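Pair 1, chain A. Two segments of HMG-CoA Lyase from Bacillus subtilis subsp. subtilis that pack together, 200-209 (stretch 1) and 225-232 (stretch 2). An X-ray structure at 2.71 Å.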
# COMPACT_ATOMS: atom_id res chain seq x y z
N PRO A 200 -10.43 20.38 16.45
CA PRO A 200 -9.84 20.99 15.25
C PRO A 200 -8.95 20.01 14.49
O PRO A 200 -8.06 19.39 15.06
CB PRO A 200 -9.06 22.17 15.81
CG PRO A 200 -8.68 21.70 17.18
CD PRO A 200 -9.93 21.03 17.67
N ALA A 201 -9.19 19.87 13.19
CA ALA A 201 -8.42 18.95 12.36
C ALA A 201 -6.91 19.20 12.43
O ALA A 201 -6.11 18.28 12.29
CB ALA A 201 -8.89 19.02 10.92
N ASN A 202 -6.52 20.45 12.64
CA ASN A 202 -5.11 20.79 12.72
C ASN A 202 -4.42 20.16 13.92
O ASN A 202 -3.20 19.98 13.92
CB ASN A 202 -4.93 22.31 12.79
CG ASN A 202 -5.48 23.01 11.57
OD1 ASN A 202 -5.09 24.14 11.27
ND2 ASN A 202 -6.41 22.36 10.87
N GLN A 203 -5.18 19.83 14.94
CA GLN A 203 -4.59 19.23 16.12
C GLN A 203 -4.76 17.71 16.18
O GLN A 203 -4.69 17.11 17.25
CB GLN A 203 -5.16 19.89 17.38
CG GLN A 203 -4.70 21.31 17.57
CD GLN A 203 -5.40 22.01 18.72
OE1 GLN A 203 -5.39 21.53 19.86
NE2 GLN A 203 -6.01 23.15 18.42
N ILE A 204 -4.97 17.09 15.02
CA ILE A 204 -5.12 15.65 14.98
C ILE A 204 -4.19 15.01 13.96
O ILE A 204 -4.18 15.37 12.79
CB ILE A 204 -6.58 15.27 14.65
CG1 ILE A 204 -7.46 15.59 15.85
CG2 ILE A 204 -6.67 13.81 14.31
CD1 ILE A 204 -8.94 15.45 15.57
N ALA A 205 -3.39 14.05 14.43
CA ALA A 205 -2.45 13.35 13.57
C ALA A 205 -2.84 11.88 13.45
O ALA A 205 -3.59 11.36 14.29
CB ALA A 205 -1.07 13.46 14.14
N LEU A 206 -2.33 11.23 12.42
CA LEU A 206 -2.63 9.83 12.20
C LEU A 206 -1.39 8.95 12.11
O LEU A 206 -0.43 9.27 11.41
CB LEU A 206 -3.49 9.66 10.95
CG LEU A 206 -4.93 10.09 11.15
CD1 LEU A 206 -5.67 9.88 9.84
CD2 LEU A 206 -5.58 9.28 12.26
N HIS A 207 -1.41 7.85 12.84
CA HIS A 207 -0.32 6.91 12.84
C HIS A 207 -0.88 5.58 12.33
O HIS A 207 -1.44 4.81 13.10
CB HIS A 207 0.21 6.74 14.26
CG HIS A 207 1.53 6.02 14.34
ND1 HIS A 207 2.19 5.80 15.53
CD2 HIS A 207 2.32 5.49 13.37
CE1 HIS A 207 3.33 5.16 15.29
NE2 HIS A 207 3.43 4.96 13.99
N PHE A 208 -0.74 5.32 11.03
CA PHE A 208 -1.23 4.08 10.46
C PHE A 208 -0.16 2.99 10.37
O PHE A 208 1.03 3.27 10.18
CB PHE A 208 -1.79 4.33 9.06
CG PHE A 208 -3.07 5.09 9.05
CD1 PHE A 208 -4.20 4.59 9.70
CD2 PHE A 208 -3.15 6.32 8.40
CE1 PHE A 208 -5.39 5.31 9.71
CE2 PHE A 208 -4.33 7.05 8.40
CZ PHE A 208 -5.46 6.54 9.06
N HIS A 209 -0.59 1.74 10.50
CA HIS A 209 0.31 0.59 10.39
C HIS A 209 -0.13 -0.20 9.16
O HIS A 209 -1.25 -0.71 9.14
CB HIS A 209 0.21 -0.29 11.64
CG HIS A 209 1.03 0.19 12.79
ND1 HIS A 209 0.99 -0.39 14.04
CD2 HIS A 209 1.93 1.21 12.88
CE1 HIS A 209 1.82 0.24 14.85
NE2 HIS A 209 2.40 1.22 14.17
N MSE A 225 -10.42 14.12 4.42
CA MSE A 225 -11.19 14.61 5.55
C MSE A 225 -10.61 15.90 6.11
O MSE A 225 -11.33 16.65 6.77
CB MSE A 225 -11.24 13.56 6.66
CG MSE A 225 -11.94 12.26 6.28
SE MSE A 225 -13.81 12.54 5.77
CE MSE A 225 -14.32 13.58 7.34
N GLY A 226 -9.32 16.14 5.88
CA GLY A 226 -8.68 17.35 6.38
C GLY A 226 -7.41 17.18 7.21
O GLY A 226 -6.65 18.13 7.39
N ILE A 227 -7.18 15.98 7.73
CA ILE A 227 -5.98 15.73 8.52
C ILE A 227 -4.77 16.10 7.66
O ILE A 227 -4.76 15.83 6.47
CB ILE A 227 -5.87 14.23 8.94
CG1 ILE A 227 -6.79 13.92 10.11
CG2 ILE A 227 -4.46 13.91 9.34
CD1 ILE A 227 -8.23 13.93 9.77
N THR A 228 -3.75 16.71 8.26
CA THR A 228 -2.58 17.10 7.50
C THR A 228 -1.30 16.70 8.23
O THR A 228 -0.20 17.13 7.88
CB THR A 228 -2.56 18.64 7.26
OG1 THR A 228 -2.56 19.33 8.52
CG2 THR A 228 -3.80 19.06 6.45
N VAL A 229 -1.46 15.86 9.24
CA VAL A 229 -0.33 15.38 10.02
C VAL A 229 -0.27 13.86 9.98
O VAL A 229 -1.22 13.18 10.39
CB VAL A 229 -0.45 15.84 11.48
CG1 VAL A 229 0.81 15.48 12.25
CG2 VAL A 229 -0.71 17.32 11.53
N PHE A 230 0.83 13.32 9.50
CA PHE A 230 0.94 11.88 9.43
C PHE A 230 2.27 11.39 9.95
O PHE A 230 3.32 11.95 9.65
CB PHE A 230 0.72 11.42 8.01
CG PHE A 230 -0.68 11.66 7.53
CD1 PHE A 230 -1.69 10.74 7.81
CD2 PHE A 230 -1.00 12.80 6.81
CE1 PHE A 230 -3.01 10.96 7.38
CE2 PHE A 230 -2.31 13.03 6.38
CZ PHE A 230 -3.32 12.11 6.66
N ASP A 231 2.21 10.32 10.73
CA ASP A 231 3.41 9.73 11.31
C ASP A 231 3.93 8.66 10.39
O ASP A 231 3.14 7.94 9.77
CB ASP A 231 3.08 9.12 12.66
CG ASP A 231 2.81 10.17 13.72
OD1 ASP A 231 2.38 9.79 14.82
OD2 ASP A 231 3.05 11.36 13.44
N GLY A 232 5.25 8.55 10.30
CA GLY A 232 5.85 7.55 9.45
C GLY A 232 7.14 6.99 10.01
O GLY A 232 7.69 7.52 10.96

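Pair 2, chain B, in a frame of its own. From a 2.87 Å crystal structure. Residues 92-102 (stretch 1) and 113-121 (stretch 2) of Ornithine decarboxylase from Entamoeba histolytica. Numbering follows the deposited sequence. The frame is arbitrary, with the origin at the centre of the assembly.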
# COMPACT_ATOMS: atom_id res chain seq x y z
N ASN B 92 -13.58 12.64 -24.18
CA ASN B 92 -13.23 14.05 -24.38
C ASN B 92 -12.70 14.71 -23.11
O ASN B 92 -13.27 14.51 -22.03
CB ASN B 92 -14.45 14.81 -24.92
CG ASN B 92 -14.06 16.09 -25.64
OD1 ASN B 92 -13.41 16.06 -26.69
ND2 ASN B 92 -14.47 17.23 -25.09
N PRO B 93 -11.62 15.50 -23.23
CA PRO B 93 -10.97 16.16 -22.08
C PRO B 93 -11.87 17.11 -21.29
O PRO B 93 -11.52 17.47 -20.16
CB PRO B 93 -9.81 16.94 -22.72
CG PRO B 93 -10.17 17.06 -24.16
CD PRO B 93 -10.89 15.78 -24.48
N GLU B 94 -12.99 17.53 -21.87
CA GLU B 94 -13.95 18.41 -21.19
C GLU B 94 -14.69 17.70 -20.06
O GLU B 94 -15.09 18.33 -19.07
CB GLU B 94 -14.95 19.01 -22.18
CG GLU B 94 -14.38 20.09 -23.09
CD GLU B 94 -14.06 21.38 -22.36
OE1 GLU B 94 -14.84 21.79 -21.48
OE2 GLU B 94 -13.02 22.00 -22.67
N ASP B 95 -14.88 16.39 -20.21
CA ASP B 95 -15.53 15.57 -19.19
C ASP B 95 -14.62 15.30 -17.99
O ASP B 95 -15.08 14.86 -16.94
CB ASP B 95 -16.01 14.24 -19.79
CG ASP B 95 -17.04 14.43 -20.89
OD1 ASP B 95 -17.95 15.28 -20.73
OD2 ASP B 95 -16.95 13.72 -21.92
N ILE B 96 -13.33 15.58 -18.16
CA ILE B 96 -12.32 15.33 -17.13
C ILE B 96 -12.15 16.55 -16.22
O ILE B 96 -12.15 17.69 -16.68
CB ILE B 96 -10.96 14.95 -17.76
CG1 ILE B 96 -11.11 13.75 -18.70
CG2 ILE B 96 -9.92 14.66 -16.68
CD1 ILE B 96 -9.92 13.51 -19.61
N THR B 97 -12.01 16.29 -14.92
CA THR B 97 -11.65 17.34 -13.96
C THR B 97 -10.38 16.94 -13.18
O THR B 97 -10.37 15.95 -12.45
CB THR B 97 -12.82 17.72 -13.02
OG1 THR B 97 -12.33 18.57 -11.97
CG2 THR B 97 -13.49 16.49 -12.41
N TYR B 98 -9.32 17.72 -13.37
CA TYR B 98 -8.04 17.45 -12.72
C TYR B 98 -8.09 17.81 -11.24
O TYR B 98 -7.67 18.89 -10.83
CB TYR B 98 -6.91 18.19 -13.45
CG TYR B 98 -5.50 17.77 -13.07
CD1 TYR B 98 -5.26 16.61 -12.34
CD2 TYR B 98 -4.40 18.52 -13.49
CE1 TYR B 98 -3.97 16.22 -12.00
CE2 TYR B 98 -3.11 18.14 -13.16
CZ TYR B 98 -2.90 16.99 -12.42
OH TYR B 98 -1.62 16.61 -12.09
N SER B 99 -8.63 16.88 -10.45
CA SER B 99 -8.82 17.08 -9.01
C SER B 99 -7.55 16.79 -8.22
O SER B 99 -7.40 15.73 -7.61
CB SER B 99 -9.98 16.23 -8.49
OG SER B 99 -9.72 14.84 -8.65
N GLN B 100 -6.63 17.74 -8.24
CA GLN B 100 -5.41 17.66 -7.45
C GLN B 100 -5.10 19.04 -6.89
O GLN B 100 -4.84 19.99 -7.63
CB GLN B 100 -4.25 17.13 -8.30
CG GLN B 100 -2.93 16.98 -7.55
CD GLN B 100 -3.04 16.12 -6.30
OE1 GLN B 100 -2.72 16.58 -5.20
NE2 GLN B 100 -3.49 14.88 -6.46
N THR B 101 -5.13 19.14 -5.56
CA THR B 101 -4.92 20.40 -4.86
C THR B 101 -3.50 20.94 -5.06
O THR B 101 -3.31 22.15 -5.23
CB THR B 101 -5.21 20.27 -3.35
OG1 THR B 101 -4.52 19.14 -2.81
CG2 THR B 101 -6.70 20.12 -3.10
N PHE B 102 -2.52 20.04 -5.06
CA PHE B 102 -1.13 20.42 -5.30
C PHE B 102 -0.53 19.60 -6.44
O PHE B 102 -0.17 18.43 -6.27
CB PHE B 102 -0.30 20.31 -4.02
CG PHE B 102 -0.72 21.27 -2.94
CD1 PHE B 102 -0.41 22.62 -3.04
CD2 PHE B 102 -1.42 20.82 -1.83
CE1 PHE B 102 -0.79 23.51 -2.04
CE2 PHE B 102 -1.81 21.70 -0.83
CZ PHE B 102 -1.49 23.05 -0.94
N HIS B 113 -1.54 20.81 -22.39
CA HIS B 113 -1.26 20.40 -23.76
C HIS B 113 -2.16 19.27 -24.21
O HIS B 113 -2.46 19.15 -25.40
CB HIS B 113 0.20 19.99 -23.92
CG HIS B 113 1.19 21.11 -23.66
ND1 HIS B 113 0.99 22.36 -24.12
CD2 HIS B 113 2.41 21.12 -22.99
CE1 HIS B 113 2.03 23.14 -23.75
NE2 HIS B 113 2.89 22.37 -23.06
N LEU B 114 -2.59 18.45 -23.26
CA LEU B 114 -3.50 17.35 -23.54
C LEU B 114 -4.95 17.81 -23.71
O LEU B 114 -5.77 17.10 -24.29
CB LEU B 114 -3.39 16.26 -22.46
CG LEU B 114 -2.58 15.00 -22.78
CD1 LEU B 114 -1.32 15.27 -23.59
CD2 LEU B 114 -2.24 14.26 -21.50
N GLY B 115 -5.25 19.01 -23.21
CA GLY B 115 -6.56 19.62 -23.39
C GLY B 115 -7.40 19.74 -22.14
O GLY B 115 -8.59 20.06 -22.21
N ILE B 116 -6.78 19.48 -20.98
CA ILE B 116 -7.46 19.58 -19.69
C ILE B 116 -7.72 21.05 -19.35
O ILE B 116 -6.82 21.89 -19.46
CB ILE B 116 -6.67 18.88 -18.56
CG1 ILE B 116 -6.38 17.41 -18.92
CG2 ILE B 116 -7.38 18.99 -17.22
CD1 ILE B 116 -7.60 16.56 -19.23
N ASN B 117 -8.95 21.34 -18.92
CA ASN B 117 -9.41 22.71 -18.72
C ASN B 117 -10.02 22.96 -17.34
O ASN B 117 -10.42 24.09 -17.03
CB ASN B 117 -10.41 23.07 -19.82
CG ASN B 117 -10.57 24.57 -20.01
OD1 ASN B 117 -9.59 25.29 -20.18
ND2 ASN B 117 -11.81 25.04 -19.99
N HIS B 118 -10.10 21.92 -16.52
CA HIS B 118 -10.71 22.04 -15.19
C HIS B 118 -9.86 21.45 -14.10
O HIS B 118 -9.46 20.29 -14.17
CB HIS B 118 -12.11 21.41 -15.18
CG HIS B 118 -13.02 21.94 -16.26
ND1 HIS B 118 -13.38 23.23 -16.34
CD2 HIS B 118 -13.66 21.29 -17.32
CE1 HIS B 118 -14.19 23.41 -17.40
NE2 HIS B 118 -14.37 22.22 -17.99
N THR B 119 -9.56 22.27 -13.09
CA THR B 119 -8.73 21.85 -11.96
C THR B 119 -9.18 22.48 -10.64
O THR B 119 -10.04 23.36 -10.63
CB THR B 119 -7.23 22.13 -12.22
OG1 THR B 119 -6.44 21.52 -11.18
CG2 THR B 119 -6.95 23.62 -12.27
N ILE B 120 -8.59 22.03 -9.53
CA ILE B 120 -8.97 22.50 -8.19
C ILE B 120 -7.79 23.14 -7.45
O ILE B 120 -6.63 22.76 -7.65
CB ILE B 120 -9.59 21.35 -7.35
CG1 ILE B 120 -10.83 20.78 -8.07
CG2 ILE B 120 -9.97 21.83 -5.95
CD1 ILE B 120 -11.36 19.49 -7.48
N VAL B 121 -8.10 24.12 -6.60
CA VAL B 121 -7.10 24.87 -5.83
C VAL B 121 -7.57 25.08 -4.38
O VAL B 121 -8.75 25.33 -4.14
CB VAL B 121 -6.82 26.24 -6.49
CG1 VAL B 121 -6.22 27.23 -5.50
CG2 VAL B 121 -5.90 26.07 -7.69
O HOH W 1 -10.99 19.74 -18.37

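Pairs 1 and 2 share one backbone design: a short strand lies beside a second strand entered through a glycine and an isoleucine, the two running in the same general direction at 29° with axes 4.7 Å apart in pair 1 and 4.6 Å in pair 2. Fourteen central residues superpose at 0.8 Å RMSD. The glycines G226(A) and G115(B) match; each is the first residue to leave helical geometry, with positive phi, and a CB there would be jammed against the preceding carbonyl oxygen. Each glycine sits by a matched residue of the first stretch: A201(A) in pair 1, its CB 4.3 Å from G226(A) O, and P93(B) in pair 2, its CB 3.4 Å from G115(B) O.

The next position is isoleucine in both, I227(A) and I116(B), with side-chain centres 0.5 Å apart after superposition. It packs on the matched isoleucines of the first strand: I204(A) CG2 lies 4.2 Å from I227(A) CG1, and I96(B) CD1 lies 3.9 Å from I116(B) CD1. L206(A) and Y98(B) match as well. L206(A) reaches the isoleucine with its tip, CD1 to I227(A) CG1 at 4.2 Å; Y98(B) uses CB, 3.9 Å from I116(B) CG2, while the end of its side chain leads away.

One backbone hydrogen bond is common to both: L206(A) N to V229(A) O, 3.0 Å, and Y98(B) N to H118(B) O, 2.7 Å. The next rung differs. In pair 1, D231(A) N donates to L206(A) O at 2.9 Å and nearly straight, 175°. In pair 2, T119(B) OG1 donates to the matched carbonyl, Y98(B) O, at 2.9 Å, while I120(B) N stands 3.5 Å from Y98(B) O.

Side chains diverge around this frame. Beside A205(A), a small residue, V229(A) packs closely, CG1 to CB at 3.3 Å; T97(B) and H118(B) occupy these positions in pair 2, and H118(B) NE2 comes 3.5 Å from E94(B) OE1. F230(A), where pair 2 has T119(B), lays CD1 3.8 Å from L206(A) CB, and its ring edge meets that of F208(A), F230(A) CE1 to F208(A) CE2 at 4.3 Å. Further along, D231(A) CB covers one face of the H207(A) ring, 4.1 Å from its centroid; the matched I120(B) instead sets CD1 3.7 Å from S99(B) CB, an aliphatic tip against a small side chain. A water in pair 2 also joins the stretches, donating to I96(B) O at 2.9 Å and accepting from N117(B) N at 2.7 Å.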